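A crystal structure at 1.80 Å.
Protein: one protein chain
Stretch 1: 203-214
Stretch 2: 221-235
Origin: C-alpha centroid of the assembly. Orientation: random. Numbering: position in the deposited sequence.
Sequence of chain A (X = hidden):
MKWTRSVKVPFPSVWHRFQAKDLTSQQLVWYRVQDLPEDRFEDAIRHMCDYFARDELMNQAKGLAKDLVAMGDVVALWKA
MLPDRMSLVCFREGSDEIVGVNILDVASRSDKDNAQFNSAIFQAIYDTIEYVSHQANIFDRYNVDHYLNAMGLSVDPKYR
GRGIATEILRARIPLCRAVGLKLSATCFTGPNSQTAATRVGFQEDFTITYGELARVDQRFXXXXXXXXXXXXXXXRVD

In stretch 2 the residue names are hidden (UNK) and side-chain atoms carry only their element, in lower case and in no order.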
ATOM      1  N   GLN A 203     -14.167  -2.375  -3.641  1.00 15.92           N
ATOM      2  CA  GLN A 203     -14.796  -3.411  -4.451  1.00 17.02           C
ATOM      3  C   GLN A 203     -13.756  -4.119  -5.314  1.00 17.79           C
ATOM      4  O   GLN A 203     -12.777  -3.511  -5.743  1.00 15.85           O
ATOM      5  CB  GLN A 203     -15.839  -2.801  -5.386  1.00 18.44           C
ATOM      6  CG  GLN A 203     -15.233  -1.853  -6.416  1.00 18.72           C
ATOM      7  CD  GLN A 203     -15.994  -1.818  -7.723  1.00 21.28           C
ATOM      8  OE1 GLN A 203     -15.473  -2.227  -8.763  1.00 23.41           O
ATOM      9  NE2 GLN A 203     -17.223  -1.307  -7.686  1.00 22.31           N
ATOM     10  N   GLU A 204     -13.988  -5.393  -5.604  1.00 17.83           N
ATOM     11  CA  GLU A 204     -13.066  -6.159  -6.437  1.00 19.08           C
ATOM     12  C   GLU A 204     -13.195  -5.763  -7.905  1.00 18.72           C
ATOM     13  O   GLU A 204     -14.290  -5.869  -8.476  1.00 20.85           O
ATOM     14  CB  GLU A 204     -13.325  -7.662  -6.265  1.00 18.71           C
ATOM     15  CG  GLU A 204     -13.242  -8.100  -4.808  1.00 23.72           C
ATOM     16  CD  GLU A 204     -13.125  -9.605  -4.616  1.00 28.72           C
ATOM     17  OE1 GLU A 204     -13.121 -10.350  -5.629  1.00 29.44           O
ATOM     18  OE2 GLU A 204     -13.024 -10.026  -3.435  1.00 27.29           O
ATOM     19  N   ASP A 205     -12.096  -5.294  -8.503  1.00 17.39           N
ATOM     20  CA  ASP A 205     -12.077  -4.929  -9.921  1.00 16.65           C
ATOM     21  C   ASP A 205     -11.651  -6.143 -10.713  1.00 18.44           C
ATOM     22  O   ASP A 205     -12.242  -6.495 -11.747  1.00 16.93           O
ATOM     23  CB  ASP A 205     -11.043  -3.846 -10.221  1.00 17.76           C
ATOM     24  CG  ASP A 205     -11.099  -2.679  -9.268  1.00 18.54           C
ATOM     25  OD1 ASP A 205     -12.084  -1.915  -9.308  1.00 16.83           O
ATOM     26  OD2 ASP A 205     -10.113  -2.503  -8.514  1.00 16.98           O
ATOM     27  N   PHE A 206     -10.581  -6.765 -10.239  1.00 17.28           N
ATOM     28  CA  PHE A 206     -10.027  -7.875 -10.999  1.00 17.17           C
ATOM     29  C   PHE A 206      -9.377  -8.823 -10.033  1.00 17.91           C
ATOM     30  O   PHE A 206      -8.751  -8.390  -9.069  1.00 17.82           O
ATOM     31  CB  PHE A 206      -9.003  -7.364 -12.015  1.00 16.05           C
ATOM     32  CG  PHE A 206      -8.440  -8.438 -12.910  1.00 17.24           C
ATOM     33  CD1 PHE A 206      -9.185  -8.945 -13.954  1.00 18.00           C
ATOM     34  CD2 PHE A 206      -7.168  -8.945 -12.699  1.00 17.05           C
ATOM     35  CE1 PHE A 206      -8.667  -9.940 -14.785  1.00 22.00           C
ATOM     36  CE2 PHE A 206      -6.648  -9.931 -13.524  1.00 17.75           C
ATOM     37  CZ  PHE A 206      -7.403 -10.428 -14.571  1.00 18.42           C
ATOM     38  N   THR A 207      -9.535 -10.118 -10.274  1.00 16.03           N
ATOM     39  CA  THR A 207      -8.925 -11.077  -9.380  1.00 17.45           C
ATOM     40  C   THR A 207      -8.305 -12.213 -10.175  1.00 19.28           C
ATOM     41  O   THR A 207      -8.841 -12.629 -11.217  1.00 19.57           O
ATOM     42  CB  THR A 207      -9.923 -11.570  -8.296  1.00 18.88           C
ATOM     43  OG1 THR A 207      -9.249 -12.465  -7.405  1.00 23.18           O
ATOM     44  CG2 THR A 207     -11.111 -12.272  -8.918  1.00 22.84           C
ATOM     45  N   ILE A 208      -7.158 -12.695  -9.699  1.00 17.08           N
ATOM     46  CA  ILE A 208      -6.439 -13.726 -10.443  1.00 18.35           C
ATOM     47  C   ILE A 208      -5.435 -14.418  -9.517  1.00 17.33           C
ATOM     48  O   ILE A 208      -4.797 -13.753  -8.721  1.00 17.17           O
ATOM     49  CB  ILE A 208      -5.737 -13.122 -11.700  1.00 17.25           C
ATOM     50  CG1 ILE A 208      -5.143 -14.237 -12.575  1.00 17.45           C
ATOM     51  CG2 ILE A 208      -4.681 -12.065 -11.315  1.00 17.45           C
ATOM     52  CD1 ILE A 208      -4.348 -13.742 -13.790  1.00 18.22           C
ATOM     53  N   THR A 209      -5.309 -15.742  -9.583  1.00 17.02           N
ATOM     54  CA  THR A 209      -4.382 -16.416  -8.675  1.00 17.73           C
ATOM     55  C   THR A 209      -2.946 -16.234  -9.147  1.00 16.93           C
ATOM     56  O   THR A 209      -2.702 -15.911 -10.307  1.00 17.18           O
ATOM     57  CB  THR A 209      -4.659 -17.932  -8.527  1.00 17.25           C
ATOM     58  OG1 THR A 209      -4.543 -18.576  -9.803  1.00 13.88           O
ATOM     59  CG2 THR A 209      -6.046 -18.179  -7.957  1.00 19.74           C
ATOM     60  N   TYR A 210      -1.998 -16.423  -8.239  1.00 14.55           N
ATOM     61  CA  TYR A 210      -0.595 -16.427  -8.628  1.00 16.25           C
ATOM     62  C   TYR A 210      -0.274 -17.597  -9.578  1.00 15.90           C
ATOM     63  O   TYR A 210       0.546 -17.455 -10.497  1.00 15.71           O
ATOM     64  CB  TYR A 210       0.300 -16.374  -7.392  1.00 15.96           C
ATOM     65  CG  TYR A 210       0.105 -15.065  -6.643  1.00 15.30           C
ATOM     66  CD1 TYR A 210       0.628 -13.877  -7.135  1.00 15.18           C
ATOM     67  CD2 TYR A 210      -0.647 -15.013  -5.475  1.00 16.82           C
ATOM     68  CE1 TYR A 210       0.431 -12.667  -6.464  1.00 15.70           C
ATOM     69  CE2 TYR A 210      -0.846 -13.824  -4.804  1.00 16.52           C
ATOM     70  CZ  TYR A 210      -0.302 -12.656  -5.300  1.00 17.37           C
ATOM     71  OH  TYR A 210      -0.511 -11.473  -4.630  1.00 17.80           O
ATOM     72  N   GLY A 211      -0.945 -18.732  -9.382  1.00 18.31           N
ATOM     73  CA  GLY A 211      -0.850 -19.823 -10.344  1.00 17.40           C
ATOM     74  C   GLY A 211      -1.214 -19.392 -11.760  1.00 18.16           C
ATOM     75  O   GLY A 211      -0.491 -19.665 -12.746  1.00 16.29           O
ATOM     76  N   GLU A 212      -2.347 -18.706 -11.868  1.00 16.89           N
ATOM     77  CA  GLU A 212      -2.825 -18.240 -13.173  1.00 18.89           C
ATOM     78  C   GLU A 212      -1.897 -17.182 -13.740  1.00 17.97           C
ATOM     79  O   GLU A 212      -1.648 -17.161 -14.946  1.00 17.97           O
ATOM     80  CB  GLU A 212      -4.268 -17.726 -13.108  1.00 19.84           C
ATOM     81  CG  GLU A 212      -4.819 -17.273 -14.477  1.00 20.91           C
ATOM     82  CD  GLU A 212      -6.337 -17.173 -14.527  1.00 22.39           C
ATOM     83  OE1 GLU A 212      -7.004 -17.511 -13.529  1.00 23.64           O
ATOM     84  OE2 GLU A 212      -6.865 -16.762 -15.587  1.00 25.08           O
ATOM     85  N   LEU A 213      -1.385 -16.309 -12.875  1.00 15.76           N
ATOM     86  CA  LEU A 213      -0.437 -15.291 -13.326  1.00 18.57           C
ATOM     87  C   LEU A 213       0.799 -15.931 -13.936  1.00 17.24           C
ATOM     88  O   LEU A 213       1.350 -15.437 -14.929  1.00 17.64           O
ATOM     89  CB  LEU A 213      -0.044 -14.375 -12.172  1.00 16.56           C
ATOM     90  CG  LEU A 213      -1.144 -13.394 -11.780  1.00 14.30           C
ATOM     91  CD1 LEU A 213      -0.909 -12.866 -10.368  1.00 13.03           C
ATOM     92  CD2 LEU A 213      -1.218 -12.246 -12.791  1.00 16.42           C
ATOM     93  N   ALA A 214       1.221 -17.044 -13.346  1.00 16.97           N
ATOM     94  CA  ALA A 214       2.367 -17.763 -13.868  1.00 17.52           C
ATOM     95  C   ALA A 214       2.025 -18.369 -15.222  1.00 19.21           C
ATOM     96  O   ALA A 214       2.905 -18.509 -16.075  1.00 20.49           O
ATOM     97  CB  ALA A 214       2.832 -18.829 -12.889  1.00 19.82           C
ATOM     98  N   UNK A 221       5.985 -16.059 -11.222  1.00 18.47           N
ATOM     99  CA  UNK A 221       5.936 -17.314 -10.475  1.00 18.18           C
ATOM    100  C   UNK A 221       6.188 -17.060  -8.986  1.00 17.83           C
ATOM    101  O   UNK A 221       7.179 -16.421  -8.626  1.00 17.94           O
ATOM    102  c   UNK A 221       7.006 -18.263 -11.026  1.00 19.22           C
ATOM    103  n   UNK A 221       7.401 -20.182  -9.608  1.00 21.91           N
ATOM    104  c   UNK A 221       6.750 -19.707 -10.668  1.00 24.29           C
ATOM    105  o   UNK A 221       5.980 -20.400 -11.347  1.00 27.07           O
ATOM    106  N   UNK A 222       5.301 -17.564  -8.130  1.00 16.38           N
ATOM    107  CA  UNK A 222       5.340 -17.274  -6.701  1.00 16.77           C
ATOM    108  C   UNK A 222       5.211 -18.546  -5.896  1.00 17.03           C
ATOM    109  O   UNK A 222       4.106 -18.928  -5.499  1.00 16.14           O
ATOM    110  o   UNK A 222       5.267 -11.355  -8.939  1.00 14.80           O
ATOM    111  c   UNK A 222       4.243 -13.497  -8.926  1.00 12.93           C
ATOM    112  c   UNK A 222       5.272 -13.983  -6.409  1.00 16.78           C
ATOM    113  c   UNK A 222       4.245 -16.267  -6.330  1.00 14.30           C
ATOM    114  c   UNK A 222       4.488 -14.953  -7.008  1.00 14.73           C
ATOM    115  c   UNK A 222       5.013 -12.549  -8.305  1.00 13.70           C
ATOM    116  c   UNK A 222       5.532 -12.778  -7.042  1.00 16.96           C
ATOM    117  c   UNK A 222       3.984 -14.698  -8.279  1.00 15.14           C
ATOM    118  N   UNK A 223       6.359 -19.201  -5.647  1.00 17.08           N
ATOM    119  CA  UNK A 223       6.416 -20.495  -4.969  1.00 20.02           C
ATOM    120  C   UNK A 223       5.664 -20.480  -3.646  1.00 18.89           C
ATOM    121  O   UNK A 223       6.007 -19.692  -2.749  1.00 19.19           O
ATOM    122  c   UNK A 223       7.910 -20.687  -4.703  1.00 19.46           C
ATOM    123  c   UNK A 223       7.700 -18.631  -5.869  1.00 17.43           C
ATOM    124  c   UNK A 223       8.613 -19.816  -5.712  1.00 17.40           C
ATOM    125  N   UNK A 224       4.638 -21.313  -3.543  1.00 17.71           N
ATOM    126  CA  UNK A 224       3.996 -21.561  -2.268  1.00 19.62           C
ATOM    127  C   UNK A 224       2.703 -20.801  -2.041  1.00 19.48           C
ATOM    128  O   UNK A 224       1.991 -21.065  -1.063  1.00 19.70           O
ATOM    129  N   UNK A 225       2.402 -19.853  -2.926  1.00 19.26           N
ATOM    130  CA  UNK A 225       1.161 -19.079  -2.824  1.00 18.16           C
ATOM    131  C   UNK A 225       0.376 -19.150  -4.130  1.00 18.59           C
ATOM    132  O   UNK A 225      -0.415 -18.263  -4.444  1.00 17.82           O
ATOM    133  c   UNK A 225       2.254 -15.363  -3.393  1.00 17.38           C
ATOM    134  c   UNK A 225       2.147 -17.514  -1.103  1.00 17.38           C
ATOM    135  c   UNK A 225       1.427 -17.598  -2.443  1.00 17.96           C
ATOM    136  c   UNK A 225       2.212 -16.883  -3.544  1.00 16.41           C
ATOM    137  N   UNK A 226       0.600 -20.217  -4.890  1.00 17.40           N
ATOM    138  CA  UNK A 226       0.019 -20.343  -6.221  1.00 18.10           C
ATOM    139  C   UNK A 226      -1.523 -20.325  -6.240  1.00 19.46           C
ATOM    140  O   UNK A 226      -2.135 -19.858  -7.204  1.00 17.64           O
ATOM    141  o   UNK A 226       4.020 -22.625  -6.202  1.00 21.14           O
ATOM    142  c   UNK A 226       0.552 -21.604  -6.914  1.00 19.90           C
ATOM    143  c   UNK A 226       2.064 -21.624  -7.117  1.00 19.59           C
ATOM    144  c   UNK A 226       2.813 -22.330  -6.002  1.00 22.74           C
ATOM    145  o   UNK A 226       2.208 -22.591  -4.928  1.00 20.62           O
ATOM    146  N   UNK A 227      -2.155 -20.829  -5.184  1.00 18.91           N
ATOM    147  CA  UNK A 227      -3.620 -20.812  -5.138  1.00 22.66           C
ATOM    148  C   UNK A 227      -4.219 -19.545  -4.503  1.00 20.40           C
ATOM    149  O   UNK A 227      -5.440 -19.356  -4.524  1.00 22.76           O
ATOM    150  o   UNK A 227      -4.225 -24.492  -3.090  1.00 30.01           O
ATOM    151  o   UNK A 227      -4.287 -23.554  -1.108  1.00 33.33           O
ATOM    152  c   UNK A 227      -4.140 -23.491  -2.345  1.00 30.64           C
ATOM    153  c   UNK A 227      -3.834 -22.125  -2.962  1.00 27.06           C
ATOM    154  c   UNK A 227      -4.158 -22.062  -4.433  1.00 24.37           C
ATOM    155  N   UNK A 228      -3.381 -18.683  -3.937  1.00 18.70           N
ATOM    156  CA  UNK A 228      -3.888 -17.434  -3.367  1.00 19.02           C
ATOM    157  C   UNK A 228      -4.298 -16.460  -4.464  1.00 19.83           C
ATOM    158  O   UNK A 228      -3.778 -16.508  -5.581  1.00 17.39           O
ATOM    159  o   UNK A 228      -1.650 -18.222  -0.955  1.00 23.66           O
ATOM    160  c   UNK A 228      -2.847 -16.776  -2.448  1.00 19.77           C
ATOM    161  c   UNK A 228      -2.651 -17.530  -1.143  1.00 22.67           C
ATOM    162  n   UNK A 228      -3.610 -17.398  -0.232  1.00 29.78           N
ATOM    163  N   UNK A 229      -5.226 -15.564  -4.148  1.00 20.65           N
ATOM    164  CA  UNK A 229      -5.658 -14.563  -5.117  1.00 19.94           C
ATOM    165  C   UNK A 229      -4.898 -13.240  -4.993  1.00 19.83           C
ATOM    166  O   UNK A 229      -4.503 -12.829  -3.898  1.00 19.81           O
ATOM    167  c   UNK A 229      -9.493 -17.333  -6.992  1.00 28.07           C
ATOM    168  c   UNK A 229      -8.391 -15.216  -7.008  1.00 24.53           C
ATOM    169  c   UNK A 229      -8.343 -16.552  -5.039  1.00 27.04           C
ATOM    170  c   UNK A 229      -7.991 -15.388  -5.692  1.00 22.97           C
ATOM    171  c   UNK A 229      -7.172 -14.336  -5.002  1.00 22.90           C
ATOM    172  c   UNK A 229      -9.087 -17.521  -5.689  1.00 30.14           C
ATOM    173  c   UNK A 229      -9.141 -16.181  -7.658  1.00 26.98           C
ATOM    174  N   UNK A 230      -4.673 -12.603  -6.140  1.00 16.55           N
ATOM    175  CA  UNK A 230      -4.129 -11.260  -6.244  1.00 18.01           C
ATOM    176  C   UNK A 230      -5.301 -10.428  -6.741  1.00 18.68           C
ATOM    177  O   UNK A 230      -5.881 -10.740  -7.793  1.00 18.10           O
ATOM    178  c   UNK A 230      -3.001 -11.248  -7.275  1.00 18.98           C
ATOM    179  s   UNK A 230      -2.130  -9.687  -7.480  1.00 21.37           S
ATOM    180  N   UNK A 231      -5.696  -9.414  -5.975  1.00 18.94           N
ATOM    181  CA  UNK A 231      -6.907  -8.677  -6.339  1.00 16.83           C
ATOM    182  C   UNK A 231      -6.679  -7.182  -6.491  1.00 17.76           C
ATOM    183  O   UNK A 231      -6.213  -6.540  -5.561  1.00 20.52           O
ATOM    184  c   UNK A 231      -9.647 -10.446  -4.209  1.00 21.86           C
ATOM    185  n   UNK A 231     -11.184 -11.990  -2.979  1.00 25.48           N
ATOM    186  c   UNK A 231      -8.002  -8.902  -5.294  1.00 18.48           C
ATOM    187  c   UNK A 231      -9.953 -11.886  -3.824  1.00 24.97           C
ATOM    188  c   UNK A 231      -8.407 -10.347  -5.087  1.00 21.91           C
ATOM    189  N   UNK A 232      -7.117  -6.616  -7.613  1.00 16.51           N
ATOM    190  CA  UNK A 232      -7.122  -5.169  -7.770  1.00 14.03           C
ATOM    191  C   UNK A 232      -8.495  -4.712  -7.267  1.00 14.90           C
ATOM    192  O   UNK A 232      -9.526  -5.209  -7.719  1.00 14.97           O
ATOM    193  c   UNK A 232      -4.345  -1.311  -9.552  1.00 16.73           C
ATOM    194  c   UNK A 232      -4.616  -3.676  -9.417  1.00 13.60           C
ATOM    195  c   UNK A 232      -6.891  -4.749  -9.219  1.00 16.20           C
ATOM    196  c   UNK A 232      -5.710  -1.145  -9.474  1.00 15.50           C
ATOM    197  o   UNK A 232      -3.527  -0.209  -9.658  1.00 16.57           O
ATOM    198  c   UNK A 232      -5.995  -3.537  -9.343  1.00 15.41           C
ATOM    199  c   UNK A 232      -3.793  -2.574  -9.524  1.00 15.87           C
ATOM    200  c   UNK A 232      -6.527  -2.256  -9.367  1.00 13.88           C
ATOM    201  N   UNK A 233      -8.497  -3.783  -6.320  1.00 15.42           N
ATOM    202  CA  UNK A 233      -9.723  -3.329  -5.656  1.00 13.42           C
ATOM    203  C   UNK A 233      -9.800  -1.797  -5.645  1.00 12.85           C
ATOM    204  O   UNK A 233      -8.764  -1.101  -5.555  1.00 12.59           O
ATOM    205  s   UNK A 233      -9.654  -5.993  -2.460  1.00 17.24           S
ATOM    206  c   UNK A 233      -9.833  -3.908  -4.242  1.00 14.70           C
ATOM    207  c   UNK A 233      -9.671  -5.427  -4.176  1.00 15.81           C
ATOM    208  c   UNK A 233     -11.368  -5.708  -2.017  1.00 16.07           C
ATOM    209  N   UNK A 234     -11.024  -1.276  -5.748  1.00 14.78           N
ATOM    210  CA  UNK A 234     -11.228   0.176  -5.858  1.00 12.63           C
ATOM    211  C   UNK A 234     -12.275   0.756  -4.903  1.00 13.71           C
ATOM    212  O   UNK A 234     -13.245   0.099  -4.537  1.00 14.93           O
ATOM    213  c   UNK A 234     -11.538   0.574  -7.317  1.00 13.08           C
ATOM    214  o   UNK A 234     -12.664  -0.107  -7.836  1.00 14.72           O
ATOM    215  N   UNK A 235     -12.075   2.012  -4.521  1.00 13.52           N
ATOM    216  CA  UNK A 235     -12.950   2.687  -3.568  1.00 15.77           C
ATOM    217  C   UNK A 235     -13.247   4.098  -4.037  1.00 16.12           C
ATOM    218  O   UNK A 235     -12.336   4.923  -4.139  1.00 16.19           O
ATOM    219  c   UNK A 235     -14.235   2.678  -0.621  1.00 21.37           C
ATOM    220  c   UNK A 235     -13.002   3.466  -1.059  1.00 16.48           C
ATOM    221  c   UNK A 235     -12.038   3.687   0.102  1.00 15.80           C
ATOM    222  c   UNK A 235     -12.276   2.745  -2.196  1.00 16.07           C
TER
HETATM  223  O   HOH W   1      -3.815 -21.319  -9.465  1.00 18.88           O
HETATM  224  O   HOH W   2       2.727 -18.641  -9.247  1.00 15.68           O

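Position 221 has two side-chain carbons, the second carrying one oxygen and one nitrogen. The CA-to-CB bond points away from stretch 1, though the side-chain oxygen lies 3.8 Å from Ala-214 CB. One oxygen and one nitrogen on the second carbon make it an amide, Asn-221.

Position 222 has one carbon, then a six-carbon ring bearing an oxygen. The ring packs obliquely against that of Tyr-210, centroids 5.2 Å apart. This is Tyr-222. A water accepts from Tyr-222 N and donates a weak bond to Tyr-210 O.

Position 223 has three carbons closing a ring onto the backbone N, out of reach of stretch 1. It is Pro-223.

Position 224 has no side-chain atoms, so it is Gly-224. Its phi of 100° and psi of -10° would jam a CB against the preceding carbonyl oxygen. It sits in a type II turn from Tyr-222 to position 225.

Position 225 has four carbons, forked at the first, with one arm two carbons long. The end carbon of that arm lies over one face of the Tyr-210 ring, 3.8 Å from the centroid. This is Ile-225.

Position 226 has three carbons, the third carrying two oxygens. The CA-to-CB bond points away overall, though CB touches stretch 1; the carboxylate is bonded within its own loop. This is Glu-226, and Gly-224 N donates to Glu-226 OE2 at 3.0 Å. Its backbone serves stretch 1: Gly-211 N donates to Glu-226 O at 2.7 Å. An ideal CB on Gly-211 would lie 3.0 Å from Glu-226 O, a clash.

Position 227 has the same atoms, and its CA-to-CB bond points away from stretch 1: Glu-227.

Position 228 has two carbons, the second with one oxygen and one nitrogen: Asn-228. It closes a type I turn begun at Ile-225. Tyr-210 N donates to Asn-228 O at 3.2 Å.

Position 229 has one carbon and a bare six-carbon ring. Thr-209 CG2 sits over the ring face, 3.6 Å from the centroid. This is Phe-229.

Position 230 has one carbon and one sulfur. Its CB lies 3.6 Å from Tyr-210 CZ and 4.1 Å from Leu-213 CD1. This is Cys-230.

Position 231 has four carbons in a row ending in nitrogen. The extended chain brings that nitrogen to 2.7 Å from Glu-204 OE2, a salt bridge. This is Lys-231.

Position 232 has one carbon and a six-carbon ring bearing oxygen. Asp-205 OD2 approaches the ring edge. This is Tyr-232.

Position 233 has two carbons, a sulfur and a carbon, unbranched. The last carbon lies 4.1 Å from Glu-204 CG. This is Met-233.

Position 234 has one carbon and one oxygen. The oxygen donates to Asp-205 OD1 at a very short 2.4 Å. This is Ser-234.

Position 235 has four carbons, forked at the second: Leu-235. Its CA-to-CB bond points away.

The contact is an antiparallel strand pair continued by a packed turn. A bulge lets Asp-205 N and Phe-206 N share Tyr-232 O, at 2.7 and 3.1 Å. Beyond the strands, Tyr-210 packs against Tyr-222, Ile-225 and Cys-230, and has more area covered by the other stretch than any other residue. Thr-209 caps the helix, its OG1 accepting from Glu-212 N at 3.0 Å.

Stretch 2 221-235: NYPGIEENFCKYMSL
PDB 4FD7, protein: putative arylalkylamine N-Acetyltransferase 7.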